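Local atomic coordinates of MutT related protein (Methanosarcina mazei, PDB entry 3GRN), a protein that belongs to the MutT-related Nudix family and is probably a hydrolase of nucleoside diphosphate-linked compounds, its own substrate not being established. Residues A73-F78 and F130-R135. Residues are numbered along the deposited sequence; the frame is centred on the assembly and turned at random. Where two conformers were deposited one is given.
Sequences AGQVNF and FERFDR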
ATOM      1  N   ALA A  73       0.219 -19.710  12.358  1.00 13.37           N
ATOM      2  CA  ALA A  73      -1.014 -19.962  13.100  1.00 14.13           C
ATOM      3  C   ALA A  73      -2.013 -20.778  12.279  1.00 17.46           C
ATOM      4  O   ALA A  73      -2.905 -21.410  12.828  1.00 17.93           O
ATOM      5  CB  ALA A  73      -1.631 -18.675  13.538  1.00 18.26           C
ATOM      6  N   GLY A  74      -1.859 -20.722  10.965  1.00 15.09           N
ATOM      7  CA  GLY A  74      -2.724 -21.462  10.043  1.00 13.86           C
ATOM      8  C   GLY A  74      -2.829 -20.800   8.679  1.00 15.89           C
ATOM      9  O   GLY A  74      -1.988 -19.985   8.292  1.00 14.00           O
ATOM     10  N   GLN A  75      -3.922 -21.119   7.993  1.00 17.26           N
ATOM     11  CA  GLN A  75      -4.121 -20.824   6.577  0.50 16.98           C
ATOM     12  C   GLN A  75      -5.534 -20.309   6.382  1.00 17.51           C
ATOM     13  O   GLN A  75      -6.452 -20.853   6.994  1.00 17.47           O
ATOM     14  CB  GLN A  75      -3.928 -22.151   5.808  0.50 20.29           C
ATOM     15  CG  GLN A  75      -4.383 -22.219   4.362  0.50 25.91           C
ATOM     16  CD  GLN A  75      -5.851 -22.585   4.192  0.50 14.76           C
ATOM     17  OE1 GLN A  75      -6.513 -22.068   3.295  0.50 35.66           O
ATOM     18  NE2 GLN A  75      -6.368 -23.482   5.046  0.50 22.60           N
ATOM     19  N   VAL A  76      -5.727 -19.318   5.506  1.00 13.89           N
ATOM     20  CA  VAL A  76      -7.061 -18.991   5.044  1.00 18.29           C
ATOM     21  C   VAL A  76      -6.983 -18.836   3.521  1.00 17.39           C
ATOM     22  O   VAL A  76      -6.018 -18.271   3.004  1.00 15.54           O
ATOM     23  CB  VAL A  76      -7.670 -17.749   5.764  1.00 23.27           C
ATOM     24  CG1 VAL A  76      -6.920 -16.496   5.441  1.00 21.43           C
ATOM     25  CG2 VAL A  76      -9.108 -17.569   5.385  1.00 28.22           C
ATOM     26  N   ASN A  77      -7.964 -19.394   2.818  1.00 18.94           N
ATOM     27  CA  ASN A  77      -8.061 -19.282   1.360  0.50 15.81           C
ATOM     28  C   ASN A  77      -9.405 -18.654   1.003  1.00 19.42           C
ATOM     29  O   ASN A  77     -10.427 -19.010   1.604  1.00 18.34           O
ATOM     30  CB  ASN A  77      -7.981 -20.660   0.683  0.50 21.89           C
ATOM     31  CG  ASN A  77      -6.696 -21.411   0.983  0.50 18.50           C
ATOM     32  OD1 ASN A  77      -5.616 -20.832   1.064  0.50 19.63           O
ATOM     33  ND2 ASN A  77      -6.815 -22.728   1.129  0.50 32.90           N
ATOM     34  N   PHE A  78      -9.428 -17.750   0.032  1.00 16.09           N
ATOM     35  CA  PHE A  78     -10.709 -17.168  -0.395  1.00 17.31           C
ATOM     36  C   PHE A  78     -10.612 -16.640  -1.816  1.00 16.59           C
ATOM     37  O   PHE A  78      -9.528 -16.231  -2.278  1.00 17.75           O
ATOM     38  CB  PHE A  78     -11.197 -16.061   0.560  1.00 20.14           C
ATOM     39  CG  PHE A  78     -10.210 -14.952   0.796  1.00 15.59           C
ATOM     40  CD1 PHE A  78     -10.256 -13.781   0.059  1.00 16.37           C
ATOM     41  CD2 PHE A  78      -9.235 -15.067   1.821  1.00 17.45           C
ATOM     42  CE1 PHE A  78      -9.346 -12.746   0.287  1.00 30.83           C
ATOM     43  CE2 PHE A  78      -8.333 -14.052   2.056  1.00 17.28           C
ATOM     44  CZ  PHE A  78      -8.383 -12.878   1.286  1.00 18.94           C
ATOM     45  N   PHE A 130     -10.782 -18.228  12.669  1.00 22.69           N
ATOM     46  CA  PHE A 130     -10.756 -18.078  14.127  1.00 23.64           C
ATOM     47  C   PHE A 130     -11.449 -19.234  14.835  1.00 22.74           C
ATOM     48  O   PHE A 130     -11.024 -19.633  15.907  1.00 25.89           O
ATOM     49  CB  PHE A 130     -11.350 -16.756  14.558  1.00 20.07           C
ATOM     50  CG  PHE A 130     -10.387 -15.609  14.479  1.00 18.94           C
ATOM     51  CD1 PHE A 130      -9.432 -15.421  15.475  1.00 19.97           C
ATOM     52  CD2 PHE A 130     -10.434 -14.710  13.408  1.00 16.83           C
ATOM     53  CE1 PHE A 130      -8.550 -14.347  15.422  1.00 31.11           C
ATOM     54  CE2 PHE A 130      -9.557 -13.630  13.352  1.00 20.19           C
ATOM     55  CZ  PHE A 130      -8.610 -13.456  14.361  1.00 19.65           C
ATOM     56  N   GLU A 131     -12.483 -19.788  14.217  1.00 25.14           N
ATOM     57  CA  GLU A 131     -13.160 -20.962  14.772  1.00 29.08           C
ATOM     58  C   GLU A 131     -12.225 -22.174  14.779  1.00 28.34           C
ATOM     59  O   GLU A 131     -12.169 -22.917  15.752  1.00 35.17           O
ATOM     60  CB  GLU A 131     -14.443 -21.264  13.995  1.00 31.74           C
ATOM     61  CG  GLU A 131     -15.656 -21.577  14.881  1.00 53.66           C
ATOM     62  CD  GLU A 131     -15.374 -22.630  15.947  1.00 67.34           C
ATOM     63  OE1 GLU A 131     -15.075 -23.788  15.583  1.00 75.06           O
ATOM     64  OE2 GLU A 131     -15.451 -22.297  17.152  1.00 72.46           O
ATOM     65  N   ARG A 132     -11.464 -22.335  13.698  1.00 26.84           N
ATOM     66  CA  ARG A 132     -10.474 -23.391  13.557  1.00 23.12           C
ATOM     67  C   ARG A 132      -9.268 -23.168  14.487  1.00 27.55           C
ATOM     68  O   ARG A 132      -8.830 -24.093  15.165  1.00 28.76           O
ATOM     69  CB  ARG A 132     -10.061 -23.470  12.071  1.00 23.58           C
ATOM     70  CG  ARG A 132      -8.937 -24.407  11.711  1.00 27.40           C
ATOM     71  CD  ARG A 132      -8.823 -24.561  10.172  1.00 33.36           C
ATOM     72  NE  ARG A 132      -8.502 -23.311   9.454  1.00 37.79           N
ATOM     73  CZ  ARG A 132      -9.367 -22.620   8.710  1.00 36.30           C
ATOM     74  NH1 ARG A 132     -10.619 -23.041   8.582  1.00 39.36           N
ATOM     75  NH2 ARG A 132      -8.993 -21.505   8.093  1.00 30.35           N
ATOM     76  N   PHE A 133      -8.747 -21.936  14.531  1.00 24.55           N
ATOM     77  CA  PHE A 133      -7.641 -21.571  15.426  1.00 25.57           C
ATOM     78  C   PHE A 133      -7.967 -21.879  16.897  1.00 27.75           C
ATOM     79  O   PHE A 133      -7.133 -22.420  17.620  1.00 29.42           O
ATOM     80  CB  PHE A 133      -7.315 -20.088  15.255  1.00 24.87           C
ATOM     81  CG  PHE A 133      -6.159 -19.610  16.082  1.00 20.78           C
ATOM     82  CD1 PHE A 133      -4.850 -19.939  15.732  1.00 23.56           C
ATOM     83  CD2 PHE A 133      -6.379 -18.809  17.207  1.00 26.63           C
ATOM     84  CE1 PHE A 133      -3.774 -19.480  16.490  1.00 28.55           C
ATOM     85  CE2 PHE A 133      -5.312 -18.340  17.965  1.00 23.44           C
ATOM     86  CZ  PHE A 133      -4.009 -18.683  17.611  1.00 28.96           C
ATOM     87  N   ASP A 134      -9.184 -21.524  17.305  1.00 26.05           N
ATOM     88  CA  ASP A 134      -9.681 -21.739  18.672  1.00 35.87           C
ATOM     89  C   ASP A 134      -9.673 -23.225  19.051  1.00 36.21           C
ATOM     90  O   ASP A 134      -9.233 -23.593  20.148  1.00 35.24           O
ATOM     91  CB  ASP A 134     -11.096 -21.160  18.807  1.00 32.27           C
ATOM     92  CG  ASP A 134     -11.684 -21.317  20.216  1.00 46.53           C
ATOM     93  OD1 ASP A 134     -10.957 -21.138  21.220  1.00 47.59           O
ATOM     94  OD2 ASP A 134     -12.901 -21.592  20.313  1.00 58.46           O
ATOM     95  N   ARG A 135     -10.139 -24.070  18.135  1.00 34.69           N
ATOM     96  CA  ARG A 135     -10.183 -25.507  18.391  1.00 38.87           C
ATOM     97  C   ARG A 135      -8.794 -26.164  18.358  1.00 40.35           C
ATOM     98  O   ARG A 135      -8.557 -27.144  19.060  1.00 37.98           O
ATOM     99  CB  ARG A 135     -11.207 -26.212  17.482  1.00 40.11           C
ATOM    100  CG  ARG A 135     -10.675 -26.792  16.178  1.00 53.81           C
ATOM    101  CD  ARG A 135     -11.730 -27.650  15.492  1.00 50.27           C
ATOM    102  NE  ARG A 135     -12.698 -26.843  14.751  1.00 57.55           N
ATOM    103  CZ  ARG A 135     -12.640 -26.621  13.441  1.00 56.25           C
ATOM    104  NH1 ARG A 135     -11.665 -27.156  12.712  1.00 53.30           N
ATOM    105  NH2 ARG A 135     -13.563 -25.869  12.856  1.00 54.41           N
TER
HETATM  106  O   HOH W   1      -5.767 -22.792   9.697  1.00 25.31           O
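R132 and F133 of helix 124-137 meet A73 and Q75 of strand 72-79 where the two segments run nearly antiparallel, at 153°, with axes 9.2 Å apart at closest approach. In the alpha/beta/alpha sandwich of the Nudix fold the C-terminal helix covers one face of the mixed sheet, and here it reaches the outermost strand of that sheet within the chain. A classic beta bulge places A73 and G74 together across from V89 of strand 84-94; at G74 the backbone is folded so that a beta carbon would collide with the carbonyl O of A73, which is why glycine sits there. F133, with CG anti to its backbone N, extends its ring to the strand: CE1 of F133 lies 3.7 Å from CB of A73, where a small methyl suits the short spacing, while O of A73 lies in the ring plane at its edge, 3.8 Å from CD1 of F133. L14 of strand 7-16, two strands in from the edge, touches both side chains. R132 holds the strand backbone at Q75, its length bringing several N-H donors there while NH1 of R132 still forms a salt bridge with D128, one helical turn earlier, which probably steadies the group. The chain is extended until it bends at chi3 (62°). NH2 of R132 donates to O of Q75 (2.8 Å), nearly in line with the carbonyl but bent at the hydrogen (138°), the acceptor tilted out of the guanidinium plane. Beside it, a water in that plane accepts from NE of R132 at 2.8 Å and from the backbone N of Q75 at 3.0 Å.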